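Local coordinates for protein thiamine pyrophosphokinase (Saccharomyces cerevisiae, PDB 1IG0) that transfers a pyrophosphate group from ATP to thiamine, making thiamine diphosphate and AMP, and is the only yeast enzyme able to do so, at residues K65-G70 with Y89-I94; L41-Q46 with K57-H62; G96-L101 with V114-Q119. All coordinates share one frame; numbering follows the deposited sequence.

How the interactions relate
Followed from the N terminus, the three contacts come in series, with neither nesting nor crossing. Interaction 2 closes first, folding helix 52-61 back onto strand 38-43, the strand before it. The chain then enters strand 64-68, and interaction 1 closes over two helices, 71-78 and 83-88, by pairing this strand with 93-96. Interaction 3 closes last, over helix 103-111, and sets strand 115-118 beside the end of 93-96. The four strands lie side by side, all parallel, in one mixed sheet, in the order 38-43, 64-68, 93-96, 115-118. Interactions 1 and 2 share backbone bonds between Val-66, Ala-68 and Ile-43; Ile-94 bonds to Thr-115 and Ile-117 to join interactions 1 and 3.

Interaction 1: residues K65-G70 with Y89-I94; sequences KVCADG and YLPNYI
Lys-65, Cys-67 and Ile-94 bury the most surface where strand 64-68 meets strand 93-96, two parallel neighbours in the central sheet of an alpha/beta domain. The start of the pairing is fastened by Asn-92, just ahead of the second strand. Its OD1 accepts the backbone N of Lys-65 at 2.8 Å, while its own backbone N gives a 2.8 Å bond to Lys-65 O. One asparagine therefore serves both polar backbone atoms of the lysine, with a side-chain oxygen standing in for a strand carbonyl. Lys-65 O also receives a second, weak bond from the N of Tyr-93. Beyond CD, 3.7 Å from Asn-92 OD1, the lysine chain leads away, its NZ bonded to the carbonyls of His-62 and Asp-63 and the ammonium making a cation-pi contact with Trp-59.

Further on, Cys-67 N bonds to Tyr-93 O at 2.9 Å, and Cys-67 O takes a CA-H...O contact from Ile-94. On the sheet face shared by Cys-67 and Ile-94, Cys-67 CB meets Ile-94 CG1 at 4.1 Å, and Tyr-109 of helix 103-111 packs against the isoleucine. The other face carries Val-66 and Tyr-93, both touched by helix 126-139, where the tyrosine OH is hydrogen-bonded to His-137 ND1. Cys-67 does not reach forward to Ile-94 with its sulfur: SG lies anti to its carbonyl carbon (chi1 -79°), beside the backbone N, and meets Pro-91 at two ring carbons, SG lying 3.7 Å from CB and slightly farther from CG.

Interaction 2: residues L41-Q46 with K57-H62; sequences LLILNQ and KIWKLH
Leu-41 holds CG anti to its backbone N (chi1 173°), and the turn at chi2 (61°) sends its two methyls to different residues of helix 52-61. CD1 meets the CG2 branch of Ile-58 at 3.7 Å, the two side chains crossing at about a right angle. CD2 goes to Trp-59, 3.8 Å from CE3 on the six-membered ring, and again the side chains cross at about a right angle. The CB of Trp-59 does not point at the strand; the turn at chi2 swings the CE3 side of the indole to it. Two residues along the strand, Ile-43 reaches the same ring at its edge, with CD1 near the ring plane and 4.3 Å from Trp-59 CZ3.

The contact joins the first strand and the helix of a beta-alpha-beta unit, in which strand 64-68 follows as the parallel neighbour of 38-43. The short axes of 41-43 and 57-61 run at 126° to each other and pass 9.6 Å apart, and these apolar side chains meet across that distance. Trp-59 is also packed from beyond the unit, since Tyr-89 meets it edge-to-face.

Farther along the chain, His-62 CB lies 4.1 Å from Leu-41 CB. The histidine ring is tied back to the helix: ND1 donates to Ile-58 O at 2.6 Å, the donor lying in the carbonyl plane and the acceptor tilted slightly out of the imidazole plane. That bond holds the imidazole against rotation, while Leu-187 of strand 184-189 touches the side chain.

Interaction 3: residues G96-L101 with V114-Q119; sequences GDLDSL and VTIIKQ
Leu-98 reaches over to strand 115-118 from the loop that follows strand 93-96, and its side chain can be followed outward atom by atom. CB points toward the strand. CG, anti to the carbonyl carbon (chi1 -46°), comes about equally close to CA and CB of Lys-118. From this branch point CD1 packs between two residues of the same strand, 3.6 Å from Lys-118 CB and 3.7 Å from Ile-116 CG2. CD2 takes the other direction and ends 4.1 Å from the carbonyl oxygen of Ile-117. An alanine here would probably open a gap beside Ile-116 and Lys-118, since CB would remain but every atom that touches them would be gone.

The backbones meet as a parallel pair at the edge of the central sheet of this alpha/beta domain, the crossover between them being helix 103-111. Gly-96 N donates to Ile-117 O, nearly in line with the carbonyl. In return Gly-96 O accepts Gln-119 N at 2.9 Å, the donor standing well above the carbonyl plane, and also receives a CA-H...O contact from Lys-118. With phi at 153°, Gly-96 has a backbone in which a CB would run into the preceding carbonyl oxygen.

Past the glycine the chain turns away in an Asx turn: Asp-97 OD2 accepts Asp-99 N at 2.6 Å, which fixes the carboxylate over the bend. The Asp-97 side chain lies about 6 Å from bound thiamine, and Gln-122, a residue of the thiamine pocket, touches it. The Lys-118 chain, extended as far as CE and bent at chi4, runs past Asp-97 O, its CE 3.6 Å from that oxygen.

Interaction 1: residues K65-G70 with Y89-I94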
# COMPACT_ATOMS: atom_id res chain seq x y z
N LYS B 65 14.84 -20.09 -4.20
CA LYS B 65 13.42 -19.82 -3.97
C LYS B 65 13.15 -19.98 -2.49
O LYS B 65 13.41 -21.04 -1.91
CB LYS B 65 12.53 -20.77 -4.77
CG LYS B 65 12.56 -20.58 -6.27
CD LYS B 65 13.76 -21.27 -6.90
CE LYS B 65 13.77 -21.10 -8.40
NZ LYS B 65 14.85 -21.90 -9.03
N VAL B 66 12.62 -18.93 -1.87
CA VAL B 66 12.34 -18.96 -0.44
C VAL B 66 10.87 -18.66 -0.14
O VAL B 66 10.28 -17.75 -0.73
CB VAL B 66 13.22 -17.95 0.32
CG1 VAL B 66 12.86 -17.92 1.79
CG2 VAL B 66 14.69 -18.31 0.14
N CYS B 67 10.30 -19.43 0.78
CA CYS B 67 8.92 -19.24 1.20
C CYS B 67 8.90 -18.72 2.63
O CYS B 67 9.53 -19.30 3.51
CB CYS B 67 8.15 -20.56 1.13
SG CYS B 67 7.60 -21.04 -0.51
N ALA B 68 8.18 -17.63 2.84
CA ALA B 68 8.08 -17.05 4.18
C ALA B 68 6.91 -17.66 4.93
O ALA B 68 5.75 -17.31 4.71
CB ALA B 68 7.90 -15.53 4.08
N ASP B 69 7.23 -18.60 5.82
CA ASP B 69 6.24 -19.29 6.65
C ASP B 69 4.99 -19.72 5.88
O ASP B 69 5.03 -20.67 5.10
CB ASP B 69 5.84 -18.39 7.82
CG ASP B 69 5.08 -19.14 8.90
OD1 ASP B 69 4.96 -20.38 8.79
OD2 ASP B 69 4.60 -18.49 9.85
N GLY B 70 3.88 -19.03 6.11
CA GLY B 70 2.63 -19.36 5.45
C GLY B 70 2.68 -19.40 3.93
O GLY B 70 1.82 -19.99 3.29
N TYR B 89 8.34 -27.47 -8.75
CA TYR B 89 8.54 -26.16 -8.14
C TYR B 89 8.62 -26.17 -6.62
O TYR B 89 7.85 -25.49 -5.94
CB TYR B 89 7.45 -25.20 -8.62
CG TYR B 89 7.50 -25.00 -10.12
CD1 TYR B 89 6.68 -25.74 -10.97
CD2 TYR B 89 8.40 -24.11 -10.68
CE1 TYR B 89 6.78 -25.60 -12.35
CE2 TYR B 89 8.51 -23.96 -12.06
CZ TYR B 89 7.69 -24.71 -12.89
OH TYR B 89 7.81 -24.58 -14.26
N LEU B 90 9.56 -26.94 -6.09
CA LEU B 90 9.78 -27.03 -4.65
C LEU B 90 10.68 -25.87 -4.23
O LEU B 90 11.67 -25.57 -4.90
CB LEU B 90 10.47 -28.35 -4.30
CG LEU B 90 9.75 -29.66 -4.58
CD1 LEU B 90 10.70 -30.82 -4.36
CD2 LEU B 90 8.53 -29.79 -3.67
N PRO B 91 10.34 -25.19 -3.13
CA PRO B 91 11.17 -24.08 -2.67
C PRO B 91 12.44 -24.63 -2.02
O PRO B 91 12.45 -25.77 -1.55
CB PRO B 91 10.27 -23.36 -1.68
CG PRO B 91 9.52 -24.50 -1.06
CD PRO B 91 9.16 -25.35 -2.26
N ASN B 92 13.50 -23.83 -1.98
CA ASN B 92 14.74 -24.28 -1.36
C ASN B 92 14.62 -24.19 0.16
O ASN B 92 15.09 -25.08 0.87
CB ASN B 92 15.93 -23.44 -1.83
CG ASN B 92 16.19 -23.58 -3.32
OD1 ASN B 92 15.68 -22.80 -4.12
ND2 ASN B 92 16.97 -24.58 -3.69
N TYR B 93 13.99 -23.13 0.64
CA TYR B 93 13.81 -22.94 2.08
C TYR B 93 12.40 -22.48 2.44
O TYR B 93 11.68 -21.89 1.63
CB TYR B 93 14.75 -21.87 2.64
CG TYR B 93 16.23 -22.10 2.49
CD1 TYR B 93 16.93 -21.58 1.41
CD2 TYR B 93 16.94 -22.79 3.47
CE1 TYR B 93 18.32 -21.72 1.31
CE2 TYR B 93 18.32 -22.94 3.38
CZ TYR B 93 19.00 -22.40 2.30
OH TYR B 93 20.37 -22.52 2.22
N ILE B 94 12.02 -22.77 3.68
CA ILE B 94 10.75 -22.35 4.27
C ILE B 94 11.21 -21.90 5.65
O ILE B 94 11.79 -22.69 6.40
CB ILE B 94 9.75 -23.50 4.43
CG1 ILE B 94 9.27 -23.98 3.05
CG2 ILE B 94 8.55 -23.02 5.25
CD1 ILE B 94 8.23 -25.10 3.13

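Interaction 2: residues L41-Q46 with K57-H62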
# COMPACT_ATOMS: atom_id res chain seq x y z
N LEU B 41 13.92 -15.74 -5.69
CA LEU B 41 12.51 -15.46 -5.85
C LEU B 41 11.93 -15.66 -4.45
O LEU B 41 11.92 -16.77 -3.93
CB LEU B 41 11.85 -16.43 -6.82
CG LEU B 41 10.33 -16.31 -6.94
CD1 LEU B 41 9.95 -14.92 -7.45
CD2 LEU B 41 9.80 -17.39 -7.88
N LEU B 42 11.46 -14.57 -3.85
CA LEU B 42 10.90 -14.64 -2.51
C LEU B 42 9.38 -14.62 -2.54
O LEU B 42 8.78 -13.70 -3.09
CB LEU B 42 11.41 -13.48 -1.67
CG LEU B 42 10.82 -13.29 -0.27
CD1 LEU B 42 11.09 -14.53 0.57
CD2 LEU B 42 11.44 -12.06 0.38
N ILE B 43 8.77 -15.63 -1.94
CA ILE B 43 7.32 -15.72 -1.89
C ILE B 43 6.85 -15.42 -0.48
O ILE B 43 7.19 -16.14 0.46
CB ILE B 43 6.82 -17.13 -2.29
CG1 ILE B 43 7.36 -17.49 -3.67
CG2 ILE B 43 5.29 -17.16 -2.30
CD1 ILE B 43 6.98 -18.89 -4.13
N LEU B 44 6.07 -14.36 -0.33
CA LEU B 44 5.55 -13.97 0.97
C LEU B 44 4.16 -14.55 1.19
O LEU B 44 3.53 -15.04 0.25
CB LEU B 44 5.54 -12.44 1.09
CG LEU B 44 6.96 -11.86 0.97
CD1 LEU B 44 6.91 -10.35 0.90
CD2 LEU B 44 7.79 -12.33 2.16
N ASN B 45 3.68 -14.51 2.43
CA ASN B 45 2.39 -15.08 2.77
C ASN B 45 1.15 -14.32 2.32
O ASN B 45 0.53 -13.59 3.09
CB ASN B 45 2.31 -15.34 4.28
CG ASN B 45 1.06 -16.09 4.68
OD1 ASN B 45 0.54 -16.90 3.92
ND2 ASN B 45 0.57 -15.83 5.89
N GLN B 46 0.80 -14.50 1.05
CA GLN B 46 -0.37 -13.89 0.44
C GLN B 46 -0.76 -14.79 -0.73
O GLN B 46 0.10 -15.43 -1.34
CB GLN B 46 -0.06 -12.48 -0.06
CG GLN B 46 -1.25 -11.80 -0.75
CD GLN B 46 -0.99 -10.34 -1.10
OE1 GLN B 46 -1.80 -9.70 -1.77
NE2 GLN B 46 0.14 -9.81 -0.65
N LYS B 57 8.37 -18.91 -15.82
CA LYS B 57 9.52 -18.18 -16.35
C LYS B 57 10.34 -17.50 -15.26
O LYS B 57 11.56 -17.61 -15.23
CB LYS B 57 9.05 -17.14 -17.36
CG LYS B 57 10.18 -16.40 -18.06
CD LYS B 57 11.11 -17.38 -18.76
CE LYS B 57 12.22 -16.66 -19.50
NZ LYS B 57 13.14 -17.63 -20.17
N ILE B 58 9.66 -16.77 -14.37
CA ILE B 58 10.34 -16.08 -13.29
C ILE B 58 11.03 -17.08 -12.37
O ILE B 58 12.09 -16.80 -11.81
CB ILE B 58 9.34 -15.22 -12.48
CG1 ILE B 58 8.89 -14.04 -13.33
CG2 ILE B 58 9.98 -14.75 -11.18
CD1 ILE B 58 7.81 -13.20 -12.70
N TRP B 59 10.42 -18.24 -12.20
CA TRP B 59 11.00 -19.28 -11.36
C TRP B 59 12.29 -19.78 -12.00
O TRP B 59 13.31 -19.93 -11.34
CB TRP B 59 10.00 -20.44 -11.19
CG TRP B 59 10.49 -21.53 -10.29
CD1 TRP B 59 11.42 -22.49 -10.58
CD2 TRP B 59 10.06 -21.78 -8.94
NE1 TRP B 59 11.60 -23.32 -9.49
CE2 TRP B 59 10.78 -22.90 -8.47
CE3 TRP B 59 9.15 -21.16 -8.08
CZ2 TRP B 59 10.61 -23.42 -7.19
CZ3 TRP B 59 8.98 -21.67 -6.79
CH2 TRP B 59 9.71 -22.80 -6.36
N LYS B 60 12.24 -20.02 -13.31
CA LYS B 60 13.40 -20.50 -14.04
C LYS B 60 14.51 -19.44 -14.10
O LYS B 60 15.69 -19.78 -14.15
CB LYS B 60 13.00 -20.89 -15.47
CG LYS B 60 14.09 -21.58 -16.26
CD LYS B 60 13.59 -22.04 -17.63
CE LYS B 60 14.64 -22.85 -18.37
NZ LYS B 60 15.89 -22.07 -18.60
N LEU B 61 14.12 -18.17 -14.08
CA LEU B 61 15.08 -17.07 -14.14
C LEU B 61 15.78 -16.78 -12.82
O LEU B 61 16.73 -16.00 -12.78
CB LEU B 61 14.39 -15.80 -14.64
CG LEU B 61 14.05 -15.75 -16.13
CD1 LEU B 61 13.27 -14.48 -16.43
CD2 LEU B 61 15.33 -15.80 -16.94
N HIS B 62 15.31 -17.39 -11.73
CA HIS B 62 15.93 -17.16 -10.44
C HIS B 62 16.50 -18.45 -9.86
O HIS B 62 15.95 -19.53 -10.06
CB HIS B 62 14.92 -16.53 -9.47
CG HIS B 62 14.49 -15.16 -9.87
ND1 HIS B 62 13.66 -14.92 -10.94
CD2 HIS B 62 14.82 -13.94 -9.37
CE1 HIS B 62 13.50 -13.62 -11.09
NE2 HIS B 62 14.19 -13.00 -10.15

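Interaction 3: residues G96-L101 with V114-Q119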
# COMPACT_ATOMS: atom_id res chain seq x y z
N GLY B 96 10.26 -19.34 9.27
CA GLY B 96 9.30 -18.57 10.04
C GLY B 96 8.98 -19.34 11.31
O GLY B 96 9.63 -20.34 11.60
N ASP B 97 7.99 -18.88 12.08
CA ASP B 97 7.64 -19.58 13.31
C ASP B 97 6.91 -20.89 12.98
O ASP B 97 6.82 -21.79 13.82
CB ASP B 97 6.79 -18.69 14.23
CG ASP B 97 5.42 -18.38 13.67
OD1 ASP B 97 5.03 -17.20 13.69
OD2 ASP B 97 4.73 -19.32 13.22
N LEU B 98 6.39 -20.97 11.76
CA LEU B 98 5.71 -22.16 11.25
C LEU B 98 4.35 -22.55 11.83
O LEU B 98 3.83 -23.61 11.50
CB LEU B 98 6.65 -23.37 11.37
CG LEU B 98 8.10 -23.17 10.91
CD1 LEU B 98 8.84 -24.49 11.01
CD2 LEU B 98 8.13 -22.64 9.49
N ASP B 99 3.77 -21.71 12.68
CA ASP B 99 2.47 -22.05 13.25
C ASP B 99 1.34 -22.03 12.21
O ASP B 99 0.42 -22.85 12.27
CB ASP B 99 2.12 -21.12 14.41
CG ASP B 99 2.96 -21.39 15.65
OD1 ASP B 99 3.15 -22.57 15.98
OD2 ASP B 99 3.41 -20.41 16.28
N SER B 100 1.41 -21.09 11.28
CA SER B 100 0.39 -20.96 10.24
C SER B 100 0.56 -22.03 9.17
O SER B 100 -0.31 -22.19 8.30
CB SER B 100 0.47 -19.58 9.58
OG SER B 100 1.66 -19.45 8.83
N LEU B 101 1.66 -22.76 9.23
CA LEU B 101 1.95 -23.81 8.26
C LEU B 101 0.99 -24.99 8.39
O LEU B 101 0.87 -25.59 9.46
CB LEU B 101 3.39 -24.29 8.42
CG LEU B 101 3.96 -25.23 7.35
CD1 LEU B 101 3.90 -24.55 6.00
CD2 LEU B 101 5.39 -25.59 7.71
N VAL B 114 12.71 -30.23 1.57
CA VAL B 114 12.85 -28.78 1.57
C VAL B 114 13.48 -28.42 2.92
O VAL B 114 13.09 -28.98 3.95
CB VAL B 114 11.49 -28.06 1.46
CG1 VAL B 114 11.67 -26.56 1.72
CG2 VAL B 114 10.91 -28.28 0.07
N THR B 115 14.45 -27.51 2.92
CA THR B 115 15.08 -27.12 4.17
C THR B 115 14.15 -26.18 4.91
O THR B 115 13.99 -25.02 4.55
CB THR B 115 16.42 -26.40 3.92
OG1 THR B 115 17.31 -27.28 3.22
CG2 THR B 115 17.06 -25.99 5.24
N ILE B 116 13.52 -26.70 5.96
CA ILE B 116 12.58 -25.93 6.76
C ILE B 116 13.26 -25.45 8.05
O ILE B 116 13.78 -26.26 8.82
CB ILE B 116 11.34 -26.77 7.11
CG1 ILE B 116 10.70 -27.28 5.82
CG2 ILE B 116 10.34 -25.92 7.89
CD1 ILE B 116 9.51 -28.20 6.03
N ILE B 117 13.24 -24.14 8.26
CA ILE B 117 13.87 -23.54 9.43
C ILE B 117 12.86 -22.80 10.30
O ILE B 117 12.14 -21.92 9.83
CB ILE B 117 14.97 -22.54 9.01
CG1 ILE B 117 16.01 -23.25 8.14
CG2 ILE B 117 15.63 -21.94 10.25
CD1 ILE B 117 17.03 -22.32 7.53
N LYS B 118 12.82 -23.16 11.58
CA LYS B 118 11.90 -22.54 12.52
C LYS B 118 12.59 -21.43 13.31
O LYS B 118 13.71 -21.60 13.79
CB LYS B 118 11.34 -23.60 13.48
CG LYS B 118 10.34 -23.08 14.51
CD LYS B 118 9.63 -24.25 15.19
CE LYS B 118 8.65 -23.79 16.26
NZ LYS B 118 9.35 -23.23 17.45
N GLN B 119 11.92 -20.28 13.40
CA GLN B 119 12.42 -19.12 14.13
C GLN B 119 11.21 -18.55 14.87
O GLN B 119 10.25 -18.09 14.24
CB GLN B 119 13.00 -18.08 13.16
CG GLN B 119 14.30 -18.52 12.50
CD GLN B 119 15.48 -18.51 13.47
OE1 GLN B 119 16.10 -17.47 13.69
NE2 GLN B 119 15.77 -19.66 14.05